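Local structure of phycocyanobilin lyase subunit alpha (Nostoc sp. PCC 7120, 5N3U) at residues 125-130 / 144-149; 162-167 / 187-192; 168-171 / 177-180. The protein associates with CpcF to form a lyase and is probably required for attaching the bilin chromophore to the phycocyanin alpha subunit CpcA. All coordinates share one frame; numbering follows the deposited sequence. Where two conformers were deposited one is given.

Interaction 1 (125-130 / 144-149)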
loop_
_atom_site.group_PDB
_atom_site.type_symbol
_atom_site.label_atom_id
_atom_site.label_comp_id
_atom_site.label_asym_id
_atom_site.label_seq_id
_atom_site.Cartn_x
_atom_site.Cartn_y
_atom_site.Cartn_z
ATOM N N ILE A 125 -22.431 29.741 -0.403
ATOM C CA ILE A 125 -22.867 30.702 -1.453
ATOM C C ILE A 125 -22.039 31.972 -1.533
ATOM O O ILE A 125 -21.654 32.437 -2.590
ATOM C CB ILE A 125 -24.346 30.991 -1.307
ATOM C CG1 ILE A 125 -25.128 29.769 -1.822
ATOM C CG2 ILE A 125 -24.796 32.215 -2.113
ATOM C CD1 ILE A 125 -26.628 29.856 -1.527
ATOM N N LYS A 126 -21.628 32.450 -0.392
ATOM C CA LYS A 126 -20.787 33.625 -0.334
ATOM C C LYS A 126 -19.448 33.401 -1.025
ATOM O O LYS A 126 -18.891 34.311 -1.651
ATOM C CB LYS A 126 -20.631 33.948 1.160
ATOM C CG LYS A 126 -19.621 35.003 1.498
ATOM C CD LYS A 126 -20.210 36.041 2.451
ATOM C CE LYS A 126 -20.752 35.416 3.699
ATOM N NZ LYS A 126 -20.353 36.267 4.874
ATOM N N LEU A 127 -18.899 32.193 -0.997
ATOM C CA LEU A 127 -17.627 31.966 -1.685
ATOM C C LEU A 127 -17.755 31.953 -3.201
ATOM O O LEU A 127 -16.772 32.004 -3.907
ATOM C CB LEU A 127 -16.986 30.684 -1.165
ATOM C CG LEU A 127 -16.601 30.612 0.290
ATOM C CD1 LEU A 127 -15.882 29.339 0.590
ATOM C CD2 LEU A 127 -15.678 31.742 0.702
ATOM N N LEU A 128 -18.962 31.946 -3.712
ATOM C CA LEU A 128 -19.152 32.137 -5.135
ATOM C C LEU A 128 -19.389 33.625 -5.526
ATOM O O LEU A 128 -19.761 33.911 -6.653
ATOM C CB LEU A 128 -20.330 31.296 -5.615
ATOM C CG LEU A 128 -20.318 29.771 -5.378
ATOM C CD1 LEU A 128 -21.514 29.079 -6.067
ATOM C CD2 LEU A 128 -19.076 29.198 -5.974
ATOM N N ASP A 129 -19.249 34.558 -4.595
ATOM C CA ASP A 129 -19.319 36.033 -4.889
ATOM C C ASP A 129 -18.480 36.416 -6.052
ATOM O O ASP A 129 -17.364 35.973 -6.194
ATOM C CB ASP A 129 -18.901 36.922 -3.689
ATOM C CG ASP A 129 -20.021 37.086 -2.592
ATOM O OD1 ASP A 129 -21.200 36.620 -2.772
ATOM O OD2 ASP A 129 -19.707 37.682 -1.504
ATOM N N GLY A 130 -19.070 37.149 -6.971
ATOM C CA GLY A 130 -18.402 37.574 -8.188
ATOM C C GLY A 130 -18.569 36.613 -9.328
ATOM O O GLY A 130 -18.124 36.925 -10.415
ATOM N N LEU A 144 -7.076 28.264 -7.330
ATOM C CA LEU A 144 -7.917 29.414 -7.625
ATOM C C LEU A 144 -8.176 30.200 -6.403
ATOM O O LEU A 144 -7.788 29.773 -5.316
ATOM C CB LEU A 144 -9.235 28.936 -8.247
ATOM C CG LEU A 144 -9.059 28.090 -9.485
ATOM C CD1 LEU A 144 -10.339 27.453 -9.947
ATOM C CD2 LEU A 144 -8.470 28.888 -10.619
ATOM N N VAL A 145 -8.806 31.358 -6.545
ATOM C CA VAL A 145 -9.045 32.231 -5.441
ATOM C C VAL A 145 -9.926 31.646 -4.338
ATOM O O VAL A 145 -9.772 32.023 -3.154
ATOM C CB VAL A 145 -9.554 33.648 -5.820
ATOM C CG1 VAL A 145 -8.442 34.448 -6.484
ATOM C CG2 VAL A 145 -10.837 33.588 -6.628
ATOM N N GLN A 146 -10.806 30.702 -4.737
ATOM C CA GLN A 146 -11.622 29.960 -3.783
ATOM C C GLN A 146 -11.643 28.523 -4.210
ATOM O O GLN A 146 -11.303 28.201 -5.329
ATOM C CB GLN A 146 -13.062 30.528 -3.700
ATOM C CG GLN A 146 -13.228 31.969 -3.219
ATOM C CD GLN A 146 -12.835 32.087 -1.790
ATOM O OE1 GLN A 146 -12.596 31.095 -1.112
ATOM N NE2 GLN A 146 -12.830 33.264 -1.298
ATOM N N PRO A 147 -11.945 27.598 -3.277
ATOM C CA PRO A 147 -11.983 26.186 -3.617
ATOM C C PRO A 147 -13.297 25.898 -4.324
ATOM O O PRO A 147 -14.249 25.328 -3.752
ATOM C CB PRO A 147 -11.896 25.482 -2.247
ATOM C CG PRO A 147 -12.541 26.438 -1.313
ATOM C CD PRO A 147 -12.136 27.803 -1.831
ATOM N N TYR A 148 -13.388 26.336 -5.571
ATOM C CA TYR A 148 -14.685 26.234 -6.279
ATOM C C TYR A 148 -15.149 24.817 -6.440
ATOM O O TYR A 148 -16.368 24.539 -6.303
ATOM C CB TYR A 148 -14.576 26.951 -7.658
ATOM C CG TYR A 148 -14.441 28.477 -7.516
ATOM C CD1 TYR A 148 -15.514 29.248 -7.094
ATOM C CD2 TYR A 148 -13.243 29.102 -7.756
ATOM C CE1 TYR A 148 -15.429 30.592 -7.013
ATOM C CE2 TYR A 148 -13.107 30.453 -7.597
ATOM C CZ TYR A 148 -14.170 31.199 -7.234
ATOM O OH TYR A 148 -14.084 32.547 -7.069
ATOM N N GLU A 149 -14.244 23.910 -6.755
ATOM C CA GLU A 149 -14.611 22.545 -6.903
ATOM C C GLU A 149 -15.392 22.015 -5.707
ATOM O O GLU A 149 -16.489 21.470 -5.842
ATOM C CB GLU A 149 -13.366 21.700 -7.201
ATOM C CG GLU A 149 -13.594 20.181 -7.331
ATOM C CD GLU A 149 -12.324 19.398 -7.790
ATOM O OE1 GLU A 149 -11.233 19.993 -7.892
ATOM O OE2 GLU A 149 -12.424 18.201 -8.174
HETATM O O HOH W 1 -16.233 33.829 -7.747
#
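Leu127 and Gln146 bring the two backbones closest, 6.7 Å apart from CA to CA, where a type I turn from Lys126 to Asp129, following helix 121-126, meets the loop that leads into helix 148-157. Within that loop Pro147 sits at the N-cap and centres an inverse gamma turn. The side chains of Leu127 and Gln146 lie roughly perpendicular. Leu127 CD2 lies over the flat face of the Gln146 amide, 3.6 Å from Gln146 OE1. A bend at the second torsion of Gln146 (chi2 -67°) turns the amide so that it lies against this methyl. Gln146 CG is 3.6 Å from Leu127 O. The amide oxygen is satisfied elsewhere, by a hydrogen bond from Arg105 NE. Leu128 and Tyr148 run antiparallel alongside each other. The methyl CD2 of Leu128 reaches the edge of the Tyr148 ring, 3.7 Å from CD1 and near the ring plane. Gln146 CB lies over one face of the same ring, offset toward its rim. At the far end of the ring one water joins the segments. It donates to Asp129 O at 2.9 Å and lies 2.6 Å from Tyr148 OH. Val151 and Leu155 of helix 148-157 extend the apolar packing round Leu128. The turn after one helix thus packs on the loop that leads into the next, as between successive helices of a HEAT-like alpha solenoid.

Interaction 2 (162-167 / 187-192)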
loop_
_atom_site.group_PDB
_atom_site.type_symbol
_atom_site.label_atom_id
_atom_site.label_comp_id
_atom_site.label_asym_id
_atom_site.label_seq_id
_atom_site.Cartn_x
_atom_site.Cartn_y
_atom_site.Cartn_z
ATOM N N ASP A 162 -31.592 26.977 -4.300
ATOM C CA ASP A 162 -31.492 28.416 -4.537
ATOM C C ASP A 162 -30.207 28.823 -5.199
ATOM O O ASP A 162 -30.172 29.831 -5.802
ATOM C CB ASP A 162 -31.478 29.193 -3.252
ATOM C CG ASP A 162 -32.804 29.207 -2.563
ATOM O OD1 ASP A 162 -33.849 29.019 -3.227
ATOM O OD2 ASP A 162 -32.771 29.422 -1.327
ATOM N N ALA A 163 -29.176 28.002 -5.141
ATOM C CA ALA A 163 -27.895 28.367 -5.707
ATOM C C ALA A 163 -27.759 28.046 -7.155
ATOM O O ALA A 163 -26.728 28.377 -7.756
ATOM C CB ALA A 163 -26.761 27.677 -4.902
ATOM N N ILE A 164 -28.718 27.332 -7.735
ATOM C CA ILE A 164 -28.633 26.950 -9.147
ATOM C C ILE A 164 -28.161 28.032 -10.081
ATOM O O ILE A 164 -27.269 27.794 -10.840
ATOM C CB ILE A 164 -29.971 26.347 -9.662
ATOM C CG1 ILE A 164 -30.123 24.943 -9.079
ATOM C CG2 ILE A 164 -30.018 26.305 -11.201
ATOM C CD1 ILE A 164 -31.553 24.364 -9.132
ATOM N N PRO A 165 -28.757 29.234 -10.062
ATOM C CA PRO A 165 -28.348 30.266 -11.038
ATOM C C PRO A 165 -26.905 30.748 -10.793
ATOM O O PRO A 165 -26.266 31.238 -11.702
ATOM C CB PRO A 165 -29.260 31.436 -10.734
ATOM C CG PRO A 165 -30.278 30.980 -9.800
ATOM C CD PRO A 165 -29.861 29.670 -9.200
ATOM N N LEU A 166 -26.379 30.570 -9.555
ATOM C CA LEU A 166 -24.990 30.897 -9.271
ATOM C C LEU A 166 -24.039 29.790 -9.704
ATOM O O LEU A 166 -22.930 30.045 -10.116
ATOM C CB LEU A 166 -24.812 31.154 -7.809
ATOM C CG LEU A 166 -25.754 32.134 -7.140
ATOM C CD1 LEU A 166 -25.379 32.179 -5.654
ATOM C CD2 LEU A 166 -25.669 33.526 -7.729
ATOM N N ILE A 167 -24.536 28.567 -9.698
ATOM C CA ILE A 167 -23.794 27.418 -10.052
ATOM C C ILE A 167 -23.704 27.224 -11.545
ATOM O O ILE A 167 -22.615 26.939 -12.078
ATOM C CB ILE A 167 -24.398 26.157 -9.393
ATOM C CG1 ILE A 167 -24.224 26.226 -7.893
ATOM C CG2 ILE A 167 -23.746 24.906 -9.959
ATOM C CD1 ILE A 167 -25.014 25.186 -7.175
ATOM N N TYR A 187 -26.719 18.469 -11.841
ATOM C CA TYR A 187 -27.507 17.242 -11.807
ATOM C C TYR A 187 -28.198 16.984 -10.471
ATOM O O TYR A 187 -29.411 16.696 -10.378
ATOM C CB TYR A 187 -26.685 16.067 -12.204
ATOM C CG TYR A 187 -27.591 14.831 -12.323
ATOM C CD1 TYR A 187 -27.866 14.023 -11.207
ATOM C CD2 TYR A 187 -28.193 14.518 -13.522
ATOM C CE1 TYR A 187 -28.705 12.909 -11.317
ATOM C CE2 TYR A 187 -29.033 13.410 -13.644
ATOM C CZ TYR A 187 -29.296 12.624 -12.544
ATOM O OH TYR A 187 -30.128 11.531 -12.623
ATOM N N GLN A 188 -27.465 17.132 -9.370
ATOM C CA GLN A 188 -28.077 16.908 -8.101
ATOM C C GLN A 188 -29.178 17.798 -7.821
ATOM O O GLN A 188 -30.162 17.385 -7.251
ATOM C CB GLN A 188 -27.061 16.992 -6.939
ATOM C CG GLN A 188 -26.098 15.886 -6.932
ATOM C CD GLN A 188 -25.059 16.051 -5.786
ATOM O OE1 GLN A 188 -24.255 16.986 -5.770
ATOM N NE2 GLN A 188 -25.058 15.157 -4.903
ATOM N N LEU A 189 -29.071 19.052 -8.212
ATOM C CA LEU A 189 -30.072 20.013 -7.889
ATOM C C LEU A 189 -31.238 20.100 -8.876
ATOM O O LEU A 189 -32.280 20.594 -8.483
ATOM C CB LEU A 189 -29.480 21.405 -7.778
ATOM C CG LEU A 189 -28.383 21.464 -6.669
ATOM C CD1 LEU A 189 -27.609 22.776 -6.695
ATOM C CD2 LEU A 189 -29.019 21.326 -5.299
ATOM N N THR A 190 -31.043 19.717 -10.110
ATOM C CA THR A 190 -32.133 19.704 -11.086
ATOM C C THR A 190 -32.606 18.318 -11.603
ATOM O O THR A 190 -33.647 18.222 -12.257
ATOM C CB THR A 190 -31.703 20.465 -12.382
ATOM O OG1 THR A 190 -30.775 19.695 -13.121
ATOM C CG2 THR A 190 -31.130 21.855 -12.122
ATOM N N GLN A 191 -31.794 17.284 -11.416
ATOM C CA GLN A 191 -32.014 15.955 -11.938
ATOM C C GLN A 191 -32.097 15.889 -13.463
ATOM O O GLN A 191 -32.616 14.948 -13.987
ATOM C CB GLN A 191 -33.270 15.378 -11.268
ATOM C CG GLN A 191 -33.085 15.210 -9.762
ATOM C CD GLN A 191 -31.994 14.183 -9.491
ATOM O OE1 GLN A 191 -30.857 14.504 -9.094
ATOM N NE2 GLN A 191 -32.315 12.958 -9.711
ATOM N N GLU A 192 -31.509 16.838 -14.188
ATOM C CA GLU A 192 -31.551 16.801 -15.663
ATOM C C GLU A 192 -30.453 15.964 -16.247
ATOM O O GLU A 192 -29.281 16.251 -16.045
ATOM C CB GLU A 192 -31.401 18.209 -16.227
ATOM C CG GLU A 192 -32.571 19.052 -15.924
ATOM C CD GLU A 192 -33.733 18.751 -16.832
ATOM O OE1 GLU A 192 -33.557 18.004 -17.828
ATOM O OE2 GLU A 192 -34.804 19.221 -16.502
#
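Helix-to-helix packing in the HEAT-repeat solenoid brings short helix 164-167 against the C-terminal end of helix 176-190. Ile164 and Leu189 are the closest backbone pair, with CA atoms 7.2 Å apart. Their side chains lie side by side, pointing opposite ways, and Ile164 CG1 lies 3.8 Å from Leu189 CB. The ethyl arm of Ile164 stands beside its own backbone N (chi1 -74°) and carries CD1 on to Thr190, 3.9 Å from CG2. Ile167 comes at Leu189 nearly square-on. Here two methyls touch, Ile167 CD1 and Leu189 CD1, at 3.6 Å. Leu189 CB therefore meets Ile164, while Leu189 CD1 meets Ile167 and also approaches Ile164 CG1, at 4.1 Å. The methyl of Thr190 serves the apolar contact while its hydroxyl serves the helix end. Thr190 OG1 accepts from Glu192 N at 3.1 Å, which makes an ST turn, and is also hydrogen-bonded to Met186 O. Gln191 has positive phi and is where the chain leaves the helix. Met186, a turn earlier in helix 176-190, also packs on both isoleucines. Beyond the contact, Ala163 and Leu166 rest on Ile125 of helix 121-126, and Thr190 touches Tyr195 of helix 193-203.

Interaction 3 (168-171 / 177-180)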
loop_
_atom_site.group_PDB
_atom_site.type_symbol
_atom_site.label_atom_id
_atom_site.label_comp_id
_atom_site.label_asym_id
_atom_site.label_seq_id
_atom_site.Cartn_x
_atom_site.Cartn_y
_atom_site.Cartn_z
ATOM N N GLN A 168 -24.824 27.392 -12.245
ATOM C CA GLN A 168 -24.893 27.096 -13.675
ATOM C C GLN A 168 -23.820 27.726 -14.559
ATOM O O GLN A 168 -23.227 27.043 -15.328
ATOM C CB GLN A 168 -26.274 27.497 -14.192
ATOM C CG GLN A 168 -26.483 27.071 -15.630
ATOM C CD GLN A 168 -28.000 26.997 -16.011
ATOM O OE1 GLN A 168 -28.881 27.261 -15.186
ATOM N NE2 GLN A 168 -28.282 26.533 -17.212
ATOM N N PRO A 169 -23.436 29.012 -14.313
ATOM C CA PRO A 169 -22.348 29.622 -15.043
ATOM C C PRO A 169 -20.988 28.913 -14.950
ATOM O O PRO A 169 -20.143 28.923 -15.876
ATOM C CB PRO A 169 -22.308 31.007 -14.425
ATOM C CG PRO A 169 -23.667 31.253 -14.012
ATOM C CD PRO A 169 -24.083 29.950 -13.437
ATOM N N PHE A 170 -20.740 28.218 -13.830
ATOM C CA PHE A 170 -19.484 27.492 -13.676
ATOM C C PHE A 170 -19.352 26.333 -14.589
ATOM O O PHE A 170 -18.247 25.784 -14.758
ATOM C CB PHE A 170 -19.252 27.069 -12.196
ATOM C CG PHE A 170 -18.899 28.255 -11.294
ATOM C CD1 PHE A 170 -19.877 29.082 -10.827
ATOM C CD2 PHE A 170 -17.579 28.578 -11.055
ATOM C CE1 PHE A 170 -19.562 30.185 -10.039
ATOM C CE2 PHE A 170 -17.235 29.685 -10.258
ATOM C CZ PHE A 170 -18.222 30.460 -9.746
ATOM N N LEU A 171 -20.437 25.942 -15.276
ATOM C CA LEU A 171 -20.208 24.932 -16.292
ATOM C C LEU A 171 -19.262 25.401 -17.402
ATOM O O LEU A 171 -18.769 24.536 -18.149
ATOM C CB LEU A 171 -21.531 24.488 -16.940
ATOM C CG LEU A 171 -22.525 23.741 -16.068
ATOM C CD1 LEU A 171 -23.959 23.895 -16.605
ATOM C CD2 LEU A 171 -22.150 22.244 -15.937
ATOM N N ARG A 177 -11.794 20.728 -13.827
ATOM C CA ARG A 177 -12.297 20.246 -12.560
ATOM C C ARG A 177 -13.413 21.020 -12.043
ATOM O O ARG A 177 -14.331 20.466 -11.422
ATOM C CB ARG A 177 -11.133 20.178 -11.539
ATOM C CG ARG A 177 -10.236 18.967 -11.951
ATOM C CD ARG A 177 -8.982 18.771 -11.072
ATOM N NE ARG A 177 -9.420 18.382 -9.727
ATOM C CZ ARG A 177 -9.255 17.213 -9.112
ATOM N NH1 ARG A 177 -8.532 16.210 -9.615
ATOM N NH2 ARG A 177 -9.824 17.072 -7.925
ATOM N N VAL A 178 -13.399 22.329 -12.268
ATOM C CA VAL A 178 -14.523 23.184 -11.847
ATOM C C VAL A 178 -15.790 22.878 -12.674
ATOM O O VAL A 178 -16.929 22.866 -12.165
ATOM C CB VAL A 178 -14.105 24.646 -11.909
ATOM C CG1 VAL A 178 -15.239 25.531 -11.648
ATOM C CG2 VAL A 178 -12.923 24.880 -10.906
ATOM N N GLN A 179 -15.597 22.675 -13.966
ATOM C CA GLN A 179 -16.771 22.358 -14.797
ATOM C C GLN A 179 -17.420 21.049 -14.407
ATOM O O GLN A 179 -18.659 20.944 -14.437
ATOM C CB GLN A 179 -16.348 22.263 -16.260
ATOM C CG GLN A 179 -15.878 23.555 -16.791
ATOM C CD GLN A 179 -15.395 23.423 -18.225
ATOM O OE1 GLN A 179 -14.478 22.673 -18.531
ATOM N NE2 GLN A 179 -16.018 24.163 -19.089
ATOM N N CYS A 180 -16.606 20.068 -14.064
ATOM C CA CYS A 180 -17.089 18.768 -13.618
ATOM C C CYS A 180 -17.896 18.874 -12.339
ATOM O O CYS A 180 -18.991 18.282 -12.197
ATOM C CB CYS A 180 -15.901 17.852 -13.455
ATOM S SG CYS A 180 -16.259 16.129 -13.127
#
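Phe170 and Gln179 both carry CG beside the backbone N (chi1 -65° in Gln179), which sets the Phe170 ring near Val178 and the Gln179 amide near Leu171 O. The contact spans the turn between two successive helices of the HEAT-repeat solenoid. Residues 168-171 keep helical backbone angles after helix 164-167, and the chain then doubles back into helix 176-190. Leu171 and Gln179 are very close here, with CA atoms 4.5 Å apart. The side chain of Gln179 is extended beyond CG and passes alongside the Leu171 carbonyl. Gln179 CG lies 3.3 Å from Leu171 O. Gln179 NE2 donates to Leu171 O at 2.9 Å. The bond is bent, with an N-H...O angle of 137°, and the donor is tilted 33° from the carbonyl plane. One backbone carbonyl of the turn is therefore held by a side chain from the following helix. With an alanine here the chain beyond CB is gone, which is likely to leave Leu171 O without this donor and a gap where CG lies against that carbonyl. The backbone itself also packs closely, for Phe170 O lies 3.7 Å from Gln179 CA. The Leu171 side chain starts out away from 177-180, though its CD2 lies 4.0 Å from Gln179 O, and it packs on Ala182, Ala183 and Leu198. The Phe170 ring is buried, with Ala182 and loop residues Val132 and Ala135 around it. Val178 meets this ring at its edge, near the ring plane, with CG1 3.9 Å from Phe170 CD2.

How the interactions relate
The three contacts follow one run of the solenoid. Interaction 1 closes before the other two open. Interaction 3 lies within the span that interaction 2 bridges, and both use helix 176-190, with centres about 11 Å apart. The centres of interactions 1 and 3 are about 12 Å apart. Between them Glu149 OE2 forms a 2.8 Å salt bridge with Arg177 NH2, and Tyr148 CD1 lies 3.6 Å from Phe170 CE2. These two rings meet with their planes at about 30°, and both residues are buried. Interactions 1 and 2 are about 16 Å apart by centres but touch where Ile125 CG2 meets Leu166 CD1 at 3.6 Å. Residues 162-171 thereby link helix 121-126 to helix 176-190.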